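Local coordinates for protein SSD1 (Saccharomyces cerevisiae S288C, PDB 7AM1), which binds mRNA and represses translation as a non-enzymatic pseudonuclease of the RNase II (RNB) family, and is implicated in control of the G1 phase of the cell cycle, at residues 527-532 with 573-578; 637-640 with 646-649; 505-510 with 516-521; 408-413 with 672-677. All coordinates share one frame; numbering follows the deposited sequence.

Contact 1 (527-532 with 573-578); sequences SLDDEK and LLRRQM
The guanidinium of Arg575 meets Asp529 side-on: CA of Asp529 lies at its edge, in plane, while the backbone O of Asp529 sits obliquely to it. Two nitrogens do the gripping, one to each of two oxygens. Arg575 NE gives its hydrogen to Asp529 OD1 at 2.8 Å, a salt bridge that stays near the guanidinium plane yet comes in from above the carboxylate, the two planes being 64° apart. Arg575 NH2 reaches Asp529 O, also at 2.8 Å, by a more bent bond of 133°. The arginine gets there extended, CG anti to the backbone N (chi1 -176°), from strand 573-576, which pairs with 635-638 as a two-stranded antiparallel sheet in the RNB domain; Asp529 lies at helix 523-529. Both oxygens of this buried carboxylate are engaged further, OD1 by His649 and OD2 by His659. With a leucine in place of Arg575, the carboxylate would probably lose its cationic mate and the carbonyl of Asp529 its NH2 donor. Beside this pair, Leu528 CD1 lies 4.0 Å from Gln577 NE2, in an amide whose main polar partner is Pro632, and Phe628 of helix 617-629 also touches Leu528.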
loop_
_atom_site.group_PDB
_atom_site.type_symbol
_atom_site.label_atom_id
_atom_site.label_comp_id
_atom_site.label_asym_id
_atom_site.label_seq_id
_atom_site.Cartn_x
_atom_site.Cartn_y
_atom_site.Cartn_z
ATOM N N SER A 527 5.074 -3.050 3.848
ATOM C CA SER A 527 4.083 -2.986 2.780
ATOM C C SER A 527 4.675 -2.486 1.470
ATOM O O SER A 527 4.025 -2.618 0.428
ATOM C CB SER A 527 2.887 -2.111 3.197
ATOM O OG SER A 527 3.168 -0.728 3.092
ATOM N N LEU A 528 5.873 -1.899 1.495
ATOM C CA LEU A 528 6.579 -1.631 0.251
ATOM C C LEU A 528 6.995 -2.914 -0.455
ATOM O O LEU A 528 7.189 -2.895 -1.673
ATOM C CB LEU A 528 7.817 -0.772 0.507
ATOM C CG LEU A 528 7.569 0.674 0.939
ATOM C CD1 LEU A 528 8.871 1.305 1.423
ATOM C CD2 LEU A 528 6.962 1.493 -0.206
ATOM N N ASP A 529 7.139 -4.026 0.268
ATOM C CA ASP A 529 7.558 -5.259 -0.381
ATOM C C ASP A 529 6.427 -6.247 -0.613
ATOM O O ASP A 529 6.438 -6.949 -1.625
ATOM C CB ASP A 529 8.645 -5.973 0.428
ATOM C CG ASP A 529 9.239 -7.138 -0.331
ATOM O OD1 ASP A 529 9.912 -6.878 -1.353
ATOM O OD2 ASP A 529 9.012 -8.301 0.070
ATOM N N ASP A 530 5.431 -6.295 0.264
ATOM C CA ASP A 530 4.461 -7.379 0.230
ATOM C C ASP A 530 3.157 -6.883 0.834
ATOM O O ASP A 530 3.093 -5.805 1.427
ATOM C CB ASP A 530 5.018 -8.594 0.986
ATOM C CG ASP A 530 4.410 -9.907 0.547
ATOM O OD1 ASP A 530 3.671 -9.939 -0.456
ATOM O OD2 ASP A 530 4.677 -10.921 1.234
ATOM N N GLU A 531 2.107 -7.678 0.663
ATOM C CA GLU A 531 0.811 -7.382 1.253
ATOM C C GLU A 531 0.529 -8.325 2.415
ATOM O O GLU A 531 1.043 -9.446 2.473
ATOM C CB GLU A 531 -0.312 -7.508 0.220
ATOM C CG GLU A 531 -0.109 -6.673 -1.038
ATOM C CD GLU A 531 0.775 -7.352 -2.063
ATOM O OE1 GLU A 531 1.840 -6.785 -2.391
ATOM O OE2 GLU A 531 0.412 -8.456 -2.537
ATOM N N LYS A 532 -0.340 -7.874 3.314
ATOM C CA LYS A 532 -0.795 -8.719 4.406
ATOM C C LYS A 532 -1.681 -9.830 3.860
ATOM O O LYS A 532 -2.394 -9.656 2.866
ATOM C CB LYS A 532 -1.588 -7.911 5.434
ATOM C CG LYS A 532 -0.777 -6.937 6.264
ATOM C CD LYS A 532 -1.655 -6.315 7.347
ATOM C CE LYS A 532 -0.850 -5.433 8.280
ATOM N NZ LYS A 532 -1.733 -4.737 9.253
ATOM N N LEU A 573 15.249 -14.295 -11.530
ATOM C CA LEU A 573 14.160 -13.384 -11.188
ATOM C C LEU A 573 14.399 -12.916 -9.759
ATOM O O LEU A 573 14.337 -13.713 -8.817
ATOM C CB LEU A 573 12.797 -14.054 -11.330
ATOM C CG LEU A 573 11.585 -13.129 -11.122
ATOM C CD1 LEU A 573 10.309 -13.849 -11.522
ATOM C CD2 LEU A 573 11.446 -12.601 -9.695
ATOM N N LEU A 574 14.710 -11.640 -9.605
ATOM C CA LEU A 574 15.058 -11.036 -8.332
ATOM C C LEU A 574 14.042 -9.946 -8.000
ATOM O O LEU A 574 13.102 -9.687 -8.755
ATOM C CB LEU A 574 16.483 -10.484 -8.397
ATOM C CG LEU A 574 17.559 -11.532 -8.710
ATOM C CD1 LEU A 574 18.919 -10.873 -8.896
ATOM C CD2 LEU A 574 17.621 -12.579 -7.615
ATOM N N ARG A 575 14.243 -9.292 -6.860
ATOM C CA ARG A 575 13.343 -8.238 -6.409
ATOM C C ARG A 575 14.177 -7.155 -5.750
ATOM O O ARG A 575 14.969 -7.445 -4.850
ATOM C CB ARG A 575 12.293 -8.784 -5.441
ATOM C CG ARG A 575 11.252 -7.767 -4.999
ATOM C CD ARG A 575 10.063 -8.479 -4.386
ATOM N NE ARG A 575 9.017 -7.566 -3.943
ATOM C CZ ARG A 575 8.090 -7.037 -4.737
ATOM N NH1 ARG A 575 8.075 -7.294 -6.040
ATOM N NH2 ARG A 575 7.178 -6.229 -4.219
ATOM N N ARG A 576 14.040 -5.928 -6.229
ATOM C CA ARG A 576 14.798 -4.817 -5.683
ATOM C C ARG A 576 13.851 -3.719 -5.225
ATOM O O ARG A 576 12.652 -3.740 -5.502
ATOM C CB ARG A 576 15.799 -4.267 -6.702
ATOM C CG ARG A 576 15.190 -3.618 -7.935
ATOM C CD ARG A 576 16.318 -3.122 -8.803
ATOM N NE ARG A 576 15.866 -2.329 -9.936
ATOM C CZ ARG A 576 16.596 -1.385 -10.520
ATOM N NH1 ARG A 576 17.808 -1.097 -10.058
ATOM N NH2 ARG A 576 16.110 -0.721 -11.560
ATOM N N GLN A 577 14.418 -2.751 -4.515
ATOM C CA GLN A 577 13.649 -1.629 -3.990
ATOM C C GLN A 577 14.603 -0.454 -3.892
ATOM O O GLN A 577 15.591 -0.517 -3.153
ATOM C CB GLN A 577 13.035 -1.970 -2.635
ATOM C CG GLN A 577 11.846 -1.108 -2.252
ATOM C CD GLN A 577 12.241 0.134 -1.485
ATOM O OE1 GLN A 577 13.252 0.151 -0.782
ATOM N NE2 GLN A 577 11.424 1.175 -1.592
ATOM N N MET A 578 14.332 0.594 -4.665
ATOM C CA MET A 578 15.298 1.664 -4.836
ATOM C C MET A 578 15.250 2.637 -3.667
ATOM O O MET A 578 14.191 2.914 -3.095
ATOM C CB MET A 578 15.046 2.409 -6.149
ATOM C CG MET A 578 16.329 2.809 -6.872
ATOM S SD MET A 578 16.098 3.160 -8.630
#

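Contact 2 (637-640 with 646-649); sequences FIAG and QYGH
Tyr647 joins Phe637 and Ala639 through one hydrogen bond, an aromatic pair and a small apolar contact. The polar part is the phenol: Tyr647 OH donates to Ala639 O across 2.7 Å. The carbonyl oxygen lies at the edge of the tyrosine ring, near its plane, whereas the hydroxyl stands above the carbonyl plane, 51° out of it, with a C=O to donor angle of 108°.

The aromatic part is oblique. The ring centroids of Phe637 and Tyr647 are 5.3 Å apart and the planes are inclined at 45°, while the side chains run about at right angles to each other. Phe637 leads with CE2 and CZ, and Phe637 CE2 comes within 3.4 Å of Tyr647 CD1.

The apolar remainder is the methyl of Ala639, whose CB lies 3.8 Å from Tyr647 CZ, next to the hydroxyl that binds the same residue's carbonyl. A valine in place of Tyr647 would probably leave Ala639 O without this donor and open a gap beside the Phe637 ring. On its other contacts, Tyr647 meets Tyr565 edge-to-face and touches Val642.

The tyrosine thus folds the connection after strand 635-638 back onto that strand's end. Here the strand, antiparallel to 573-576 in a two-stranded sheet of the RNB domain, gives way to a 3-10 turn at 639-640.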
loop_
_atom_site.group_PDB
_atom_site.type_symbol
_atom_site.label_atom_id
_atom_site.label_comp_id
_atom_site.label_asym_id
_atom_site.label_seq_id
_atom_site.Cartn_x
_atom_site.Cartn_y
_atom_site.Cartn_z
ATOM N N PHE A 637 12.435 -8.067 -11.098
ATOM C CA PHE A 637 13.259 -7.749 -12.257
ATOM C C PHE A 637 14.113 -8.962 -12.601
ATOM O O PHE A 637 14.309 -9.859 -11.777
ATOM C CB PHE A 637 14.150 -6.530 -12.007
ATOM C CG PHE A 637 15.294 -6.796 -11.065
ATOM C CD1 PHE A 637 15.087 -6.844 -9.694
ATOM C CD2 PHE A 637 16.573 -7.013 -11.552
ATOM C CE1 PHE A 637 16.141 -7.090 -8.824
ATOM C CE2 PHE A 637 17.628 -7.258 -10.691
ATOM C CZ PHE A 637 17.413 -7.298 -9.327
ATOM N N ILE A 638 14.617 -8.977 -13.832
ATOM C CA ILE A 638 15.516 -10.027 -14.300
ATOM C C ILE A 638 16.944 -9.513 -14.198
ATOM O O ILE A 638 17.267 -8.438 -14.720
ATOM C CB ILE A 638 15.174 -10.450 -15.739
ATOM C CG1 ILE A 638 13.699 -10.856 -15.831
ATOM C CG2 ILE A 638 16.094 -11.576 -16.209
ATOM C CD1 ILE A 638 13.277 -11.922 -14.831
ATOM N N ALA A 639 17.806 -10.300 -13.547
ATOM C CA ALA A 639 19.115 -9.805 -13.135
ATOM C C ALA A 639 19.895 -9.218 -14.300
ATOM O O ALA A 639 20.570 -8.194 -14.148
ATOM C CB ALA A 639 19.916 -10.929 -12.469
ATOM N N GLY A 640 19.829 -9.857 -15.467
ATOM C CA GLY A 640 20.594 -9.402 -16.613
ATOM C C GLY A 640 20.147 -8.072 -17.179
ATOM O O GLY A 640 20.883 -7.479 -17.975
ATOM N N GLN A 646 22.955 -2.396 -8.514
ATOM C CA GLN A 646 21.658 -1.817 -8.183
ATOM C C GLN A 646 20.614 -2.896 -7.915
ATOM O O GLN A 646 19.421 -2.692 -8.162
ATOM C CB GLN A 646 21.190 -0.883 -9.298
ATOM C CG GLN A 646 22.133 0.284 -9.552
ATOM C CD GLN A 646 22.301 1.175 -8.333
ATOM O OE1 GLN A 646 21.395 1.295 -7.506
ATOM N NE2 GLN A 646 23.467 1.799 -8.213
ATOM N N TYR A 647 21.048 -4.043 -7.395
ATOM C CA TYR A 647 20.148 -5.114 -6.992
ATOM C C TYR A 647 19.577 -4.913 -5.594
ATOM O O TYR A 647 18.737 -5.711 -5.163
ATOM C CB TYR A 647 20.878 -6.459 -7.035
ATOM C CG TYR A 647 21.231 -7.002 -8.406
ATOM C CD1 TYR A 647 20.777 -6.401 -9.580
ATOM C CD2 TYR A 647 22.023 -8.135 -8.517
ATOM C CE1 TYR A 647 21.110 -6.926 -10.820
ATOM C CE2 TYR A 647 22.360 -8.658 -9.737
ATOM C CZ TYR A 647 21.906 -8.060 -10.886
ATOM O OH TYR A 647 22.262 -8.615 -12.094
ATOM N N GLY A 648 20.003 -3.872 -4.882
ATOM C CA GLY A 648 19.678 -3.760 -3.477
ATOM C C GLY A 648 18.204 -3.507 -3.222
ATOM O O GLY A 648 17.483 -2.935 -4.041
ATOM N N HIS A 649 17.760 -3.977 -2.062
ATOM C CA HIS A 649 16.413 -3.757 -1.541
ATOM C C HIS A 649 16.588 -2.801 -0.362
ATOM O O HIS A 649 16.924 -3.226 0.751
ATOM C CB HIS A 649 15.773 -5.078 -1.136
ATOM C CG HIS A 649 14.287 -5.012 -0.959
ATOM N ND1 HIS A 649 13.675 -4.154 -0.071
ATOM C CD2 HIS A 649 13.291 -5.727 -1.535
ATOM C CE1 HIS A 649 12.366 -4.330 -0.122
ATOM N NE2 HIS A 649 12.107 -5.283 -1.001
#

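Contact 3 (505-510 with 516-521); sequences SFYARR and ATLLPT
The end of helix 495-510 in the RNB domain is covered by the irregular chain that leads on to helix 523-529, and Tyr507 carries most of that contact. Its CG is anti to the backbone N (chi1 174°), which sends the ring out from the helix among Ala516, Thr517 and Leu518. Leu518 CD2 lies 3.7 Å from Tyr507 CB, near the root of the ring, the two side chains sliding past each other in opposite directions. Farther out, Ala516 CB touches Tyr507 CE2 at 3.9 Å; the same methyl also lies 4.2 Å from Ala508 CB. This is helix-to-loop packing of a tyrosine ring against alanine and leucine side chains, and no direct hydrogen bond crosses it. A water supplies the polar link instead: it accepts from Tyr507 OH at 2.9 Å and donates to Pro520 O at 2.7 Å, while its approach to Thr517 O is doubtfully short. Within the loop Thr517 OG1 donates to Leu519 O at 2.6 Å, and the peptide before Pro520 is cis. Helix 544-568 backs the contact, with Glu551 against Tyr507 and Val548 against Leu518, while Arg504 NH1 bonds to Ala516 O.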
loop_
_atom_site.group_PDB
_atom_site.type_symbol
_atom_site.label_atom_id
_atom_site.label_comp_id
_atom_site.label_asym_id
_atom_site.label_seq_id
_atom_site.Cartn_x
_atom_site.Cartn_y
_atom_site.Cartn_z
ATOM N N SER A 505 18.127 -12.783 15.892
ATOM C CA SER A 505 19.518 -12.722 15.452
ATOM C C SER A 505 19.616 -12.481 13.948
ATOM O O SER A 505 20.521 -11.774 13.492
ATOM C CB SER A 505 20.269 -13.998 15.845
ATOM O OG SER A 505 19.987 -15.061 14.953
ATOM N N PHE A 506 18.715 -13.078 13.156
ATOM C CA PHE A 506 18.649 -12.738 11.737
ATOM C C PHE A 506 18.370 -11.251 11.563
ATOM O O PHE A 506 19.015 -10.563 10.764
ATOM C CB PHE A 506 17.548 -13.528 11.022
ATOM C CG PHE A 506 17.820 -14.997 10.875
ATOM C CD1 PHE A 506 19.041 -15.545 11.214
ATOM C CD2 PHE A 506 16.844 -15.826 10.346
ATOM C CE1 PHE A 506 19.270 -16.900 11.057
ATOM C CE2 PHE A 506 17.065 -17.173 10.188
ATOM C CZ PHE A 506 18.284 -17.714 10.538
ATOM N N TYR A 507 17.386 -10.750 12.309
ATOM C CA TYR A 507 16.974 -9.356 12.211
ATOM C C TYR A 507 18.111 -8.424 12.596
ATOM O O TYR A 507 18.408 -7.458 11.883
ATOM C CB TYR A 507 15.759 -9.139 13.114
ATOM C CG TYR A 507 15.285 -7.715 13.236
ATOM C CD1 TYR A 507 14.783 -7.035 12.137
ATOM C CD2 TYR A 507 15.298 -7.061 14.462
ATOM C CE1 TYR A 507 14.330 -5.737 12.247
ATOM C CE2 TYR A 507 14.841 -5.761 14.584
ATOM C CZ TYR A 507 14.357 -5.105 13.477
ATOM O OH TYR A 507 13.905 -3.814 13.605
ATOM N N ALA A 508 18.771 -8.715 13.719
ATOM C CA ALA A 508 19.846 -7.857 14.199
ATOM C C ALA A 508 20.969 -7.752 13.180
ATOM O O ALA A 508 21.574 -6.686 13.015
ATOM C CB ALA A 508 20.384 -8.392 15.526
ATOM N N ARG A 509 21.275 -8.851 12.493
ATOM C CA ARG A 509 22.306 -8.795 11.464
ATOM C C ARG A 509 21.794 -8.039 10.239
ATOM O O ARG A 509 22.540 -7.273 9.620
ATOM C CB ARG A 509 22.771 -10.211 11.121
ATOM C CG ARG A 509 24.119 -10.262 10.405
ATOM C CD ARG A 509 24.559 -11.699 10.120
ATOM N NE ARG A 509 23.479 -12.465 9.501
ATOM C CZ ARG A 509 22.895 -13.540 10.031
ATOM N NH1 ARG A 509 23.292 -14.040 11.197
ATOM N NH2 ARG A 509 21.915 -14.133 9.366
ATOM N N ARG A 510 20.523 -8.241 9.874
ATOM C CA ARG A 510 19.976 -7.570 8.697
ATOM C C ARG A 510 20.047 -6.052 8.843
ATOM O O ARG A 510 20.440 -5.349 7.905
ATOM C CB ARG A 510 18.529 -8.002 8.446
ATOM C CG ARG A 510 17.970 -7.479 7.115
ATOM C CD ARG A 510 16.530 -7.919 6.851
ATOM N NE ARG A 510 15.589 -7.441 7.867
ATOM C CZ ARG A 510 15.223 -6.170 8.026
ATOM N NH1 ARG A 510 14.360 -5.845 8.981
ATOM N NH2 ARG A 510 15.720 -5.221 7.240
ATOM N N ALA A 516 19.395 -5.449 18.686
ATOM C CA ALA A 516 18.055 -5.142 18.208
ATOM C C ALA A 516 17.030 -6.126 18.759
ATOM O O ALA A 516 17.288 -7.328 18.869
ATOM C CB ALA A 516 18.024 -5.166 16.678
ATOM N N THR A 517 15.860 -5.601 19.102
ATOM C CA THR A 517 14.695 -6.397 19.461
ATOM C C THR A 517 13.698 -6.354 18.311
ATOM O O THR A 517 13.638 -5.375 17.561
ATOM C CB THR A 517 14.044 -5.879 20.744
ATOM O OG1 THR A 517 13.631 -4.519 20.559
ATOM C CG2 THR A 517 15.019 -5.956 21.901
ATOM N N LEU A 518 12.921 -7.430 18.165
ATOM C CA LEU A 518 12.033 -7.543 17.011
ATOM C C LEU A 518 10.964 -6.457 17.010
ATOM O O LEU A 518 10.492 -6.058 15.941
ATOM C CB LEU A 518 11.398 -8.932 16.971
ATOM C CG LEU A 518 12.367 -10.071 16.650
ATOM C CD1 LEU A 518 11.741 -11.424 16.948
ATOM C CD2 LEU A 518 12.810 -10.003 15.193
ATOM N N LEU A 519 10.572 -5.964 18.185
ATOM C CA LEU A 519 9.697 -4.801 18.249
ATOM C C LEU A 519 10.458 -3.629 18.865
ATOM O O LEU A 519 11.318 -3.833 19.726
ATOM C CB LEU A 519 8.440 -5.081 19.080
ATOM C CG LEU A 519 7.511 -6.185 18.571
ATOM C CD1 LEU A 519 6.337 -6.391 19.515
ATOM C CD2 LEU A 519 7.011 -5.869 17.182
ATOM N N PRO A 520 10.174 -2.382 18.452
ATOM C CA PRO A 520 9.153 -1.989 17.473
ATOM C C PRO A 520 9.527 -2.351 16.036
ATOM O O PRO A 520 10.704 -2.516 15.720
ATOM C CB PRO A 520 9.071 -0.469 17.654
ATOM C CG PRO A 520 10.440 -0.082 18.095
ATOM C CD PRO A 520 10.933 -1.219 18.950
ATOM N N THR A 521 8.522 -2.457 15.172
ATOM C CA THR A 521 8.704 -2.866 13.788
ATOM C C THR A 521 8.182 -1.772 12.861
ATOM O O THR A 521 7.536 -0.811 13.289
ATOM C CB THR A 521 7.997 -4.207 13.530
ATOM O OG1 THR A 521 8.443 -4.769 12.290
ATOM C CG2 THR A 521 6.478 -4.029 13.506
HETATM O O HOH W 1 13.238 -3.278 16.360
#

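Contact 4 (408-413 with 672-677); sequences SVDRRA and VHRQLK
Asp410 OD1 is gripped by several groups as it faces Arg674: a water donates to it at 2.7 Å, Tyr667 OH is hydrogen-bonded to it, and Arg674 NH1 forms a long salt bridge at 3.6 Å. The same water accepts from Arg674 NH1, at a rather short 2.5 Å, and so bridges the two groups. The two charged planes are turned 60° apart, and OD1 approaches the guanidinium obliquely. The contact buries little surface, in keeping with the 12.1 Å between the CA atoms of Asp410 and Arg674. Arg674 spans much of this gap with a chain extended from CG to NE, while Asp410 points its carboxylate across with CG anti to the backbone N (chi1 -179°). Neither charge depends on this pair alone. Asp410 OD2 accepts from the backbone N of Gly406, just ahead of the helix, and Arg674 NH2 bonds to the carbonyl O of Ile403. The partly buried contact therefore ties helix 408-416 to helix 668-681 within the RNB domain; the latter also packs against helix 544-568 through Val672, Gln675 and Leu676, and against strands 446-456 and 462-472 through His673, Leu676 and Lys677.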
loop_
_atom_site.group_PDB
_atom_site.type_symbol
_atom_site.label_atom_id
_atom_site.label_comp_id
_atom_site.label_asym_id
_atom_site.label_seq_id
_atom_site.Cartn_x
_atom_site.Cartn_y
_atom_site.Cartn_z
ATOM N N SER A 408 -2.647 -25.512 -18.613
ATOM C CA SER A 408 -3.776 -24.599 -18.458
ATOM C C SER A 408 -3.784 -23.952 -17.077
ATOM O O SER A 408 -4.072 -22.755 -16.943
ATOM C CB SER A 408 -5.081 -25.353 -18.708
ATOM O OG SER A 408 -6.203 -24.508 -18.537
ATOM N N VAL A 409 -3.495 -24.733 -16.033
ATOM C CA VAL A 409 -3.465 -24.187 -14.679
ATOM C C VAL A 409 -2.359 -23.150 -14.550
ATOM O O VAL A 409 -2.550 -22.081 -13.959
ATOM C CB VAL A 409 -3.298 -25.324 -13.653
ATOM C CG1 VAL A 409 -2.894 -24.765 -12.302
ATOM C CG2 VAL A 409 -4.584 -26.122 -13.536
ATOM N N ASP A 410 -1.181 -23.454 -15.093
ATOM C CA ASP A 410 -0.056 -22.530 -15.001
ATOM C C ASP A 410 -0.386 -21.205 -15.677
ATOM O O ASP A 410 -0.182 -20.129 -15.099
ATOM C CB ASP A 410 1.183 -23.184 -15.620
ATOM C CG ASP A 410 2.412 -22.309 -15.537
ATOM O OD1 ASP A 410 2.621 -21.672 -14.484
ATOM O OD2 ASP A 410 3.193 -22.295 -16.511
ATOM N N ARG A 411 -0.917 -21.267 -16.902
ATOM C CA ARG A 411 -1.256 -20.056 -17.642
ATOM C C ARG A 411 -2.315 -19.239 -16.916
ATOM O O ARG A 411 -2.230 -18.007 -16.861
ATOM C CB ARG A 411 -1.742 -20.426 -19.043
ATOM C CG ARG A 411 -0.670 -21.044 -19.922
ATOM C CD ARG A 411 -1.227 -21.510 -21.265
ATOM N NE ARG A 411 -2.075 -22.692 -21.134
ATOM N N ARG A 412 -3.321 -19.910 -16.355
ATOM C CA ARG A 412 -4.398 -19.203 -15.671
ATOM C C ARG A 412 -3.905 -18.610 -14.357
ATOM O O ARG A 412 -4.342 -17.525 -13.956
ATOM C CB ARG A 412 -5.564 -20.167 -15.456
ATOM C CG ARG A 412 -6.213 -20.555 -16.786
ATOM C CD ARG A 412 -7.063 -21.812 -16.698
ATOM N NE ARG A 412 -7.699 -22.115 -17.981
ATOM C CZ ARG A 412 -8.803 -21.540 -18.446
ATOM N NH1 ARG A 412 -9.437 -20.612 -17.741
ATOM N NH2 ARG A 412 -9.274 -21.902 -19.631
ATOM N N ALA A 413 -2.996 -19.309 -13.668
ATOM C CA ALA A 413 -2.382 -18.754 -12.464
ATOM C C ALA A 413 -1.443 -17.605 -12.807
ATOM O O ALA A 413 -1.337 -16.632 -12.054
ATOM C CB ALA A 413 -1.627 -19.847 -11.707
ATOM N N VAL A 672 10.535 -18.377 -9.535
ATOM C CA VAL A 672 11.704 -18.561 -8.681
ATOM C C VAL A 672 11.860 -20.026 -8.289
ATOM O O VAL A 672 12.976 -20.557 -8.258
ATOM C CB VAL A 672 11.604 -17.650 -7.443
ATOM C CG1 VAL A 672 12.704 -17.983 -6.435
ATOM C CG2 VAL A 672 11.666 -16.186 -7.856
ATOM N N HIS A 673 10.755 -20.702 -7.970
ATOM C CA HIS A 673 10.850 -22.111 -7.603
ATOM C C HIS A 673 11.386 -22.951 -8.758
ATOM O O HIS A 673 12.238 -23.826 -8.560
ATOM C CB HIS A 673 9.486 -22.632 -7.156
ATOM C CG HIS A 673 9.127 -22.253 -5.754
ATOM N ND1 HIS A 673 8.316 -23.034 -4.960
ATOM C CD2 HIS A 673 9.459 -21.173 -5.008
ATOM C CE1 HIS A 673 8.170 -22.455 -3.782
ATOM N NE2 HIS A 673 8.851 -21.324 -3.785
ATOM N N ARG A 674 10.903 -22.701 -9.977
ATOM C CA ARG A 674 11.405 -23.448 -11.124
ATOM C C ARG A 674 12.866 -23.122 -11.395
ATOM O O ARG A 674 13.637 -24.008 -11.783
ATOM C CB ARG A 674 10.538 -23.164 -12.349
ATOM C CG ARG A 674 9.097 -23.629 -12.172
ATOM C CD ARG A 674 8.338 -23.707 -13.489
ATOM N NE ARG A 674 7.121 -24.507 -13.356
ATOM C CZ ARG A 674 5.903 -24.018 -13.132
ATOM N NH1 ARG A 674 5.706 -22.710 -13.016
ATOM N NH2 ARG A 674 4.873 -24.846 -13.025
ATOM N N GLN A 675 13.274 -21.874 -11.163
ATOM C CA GLN A 675 14.682 -21.520 -11.296
ATOM C C GLN A 675 15.532 -22.226 -10.246
ATOM O O GLN A 675 16.627 -22.711 -10.553
ATOM C CB GLN A 675 14.845 -20.005 -11.195
ATOM C CG GLN A 675 14.340 -19.275 -12.426
ATOM C CD GLN A 675 14.677 -17.794 -12.432
ATOM O OE1 GLN A 675 15.105 -17.237 -11.422
ATOM N NE2 GLN A 675 14.473 -17.146 -13.577
ATOM N N LEU A 676 15.045 -22.304 -9.007
ATOM C CA LEU A 676 15.814 -22.969 -7.962
ATOM C C LEU A 676 15.974 -24.456 -8.258
ATOM O O LEU A 676 17.060 -25.017 -8.076
ATOM C CB LEU A 676 15.149 -22.772 -6.602
ATOM C CG LEU A 676 15.861 -23.445 -5.418
ATOM C CD1 LEU A 676 17.270 -22.898 -5.256
ATOM C CD2 LEU A 676 15.056 -23.279 -4.142
ATOM N N LYS A 677 14.907 -25.107 -8.724
ATOM C CA LYS A 677 14.997 -26.529 -9.030
ATOM C C LYS A 677 16.020 -26.798 -10.125
ATOM O O LYS A 677 16.775 -27.775 -10.047
ATOM C CB LYS A 677 13.628 -27.064 -9.435
ATOM C CG LYS A 677 12.615 -27.053 -8.312
ATOM C CD LYS A 677 11.401 -27.866 -8.691
ATOM C CE LYS A 677 10.258 -27.613 -7.750
ATOM N NZ LYS A 677 9.011 -28.233 -8.263
HETATM O O HOH W 2 3.388 -22.615 -12.098
#

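All four contacts lie in the RNB domain, but their chemistry follows their place. Contact 1 is the most central, its centre about 11 Å from the centre of the chain, and is a buried charge pair; contact 4 is also ionic, but water-mediated and only partly buried. Contacts 2 and 3, both buried, are mainly aromatic and apolar, each closing a short loop. Contacts 1 and 2 share the two-stranded sheet and meet directly: His649 NE2 lies 2.7 Å from Asp529 OD1. Contact 4 reaches this sheet from a helix, with Gln675 OE1 2.9 Å from Leu573 N. Contact 3 touches none of the others, although its loop leads into the helix of contact 1.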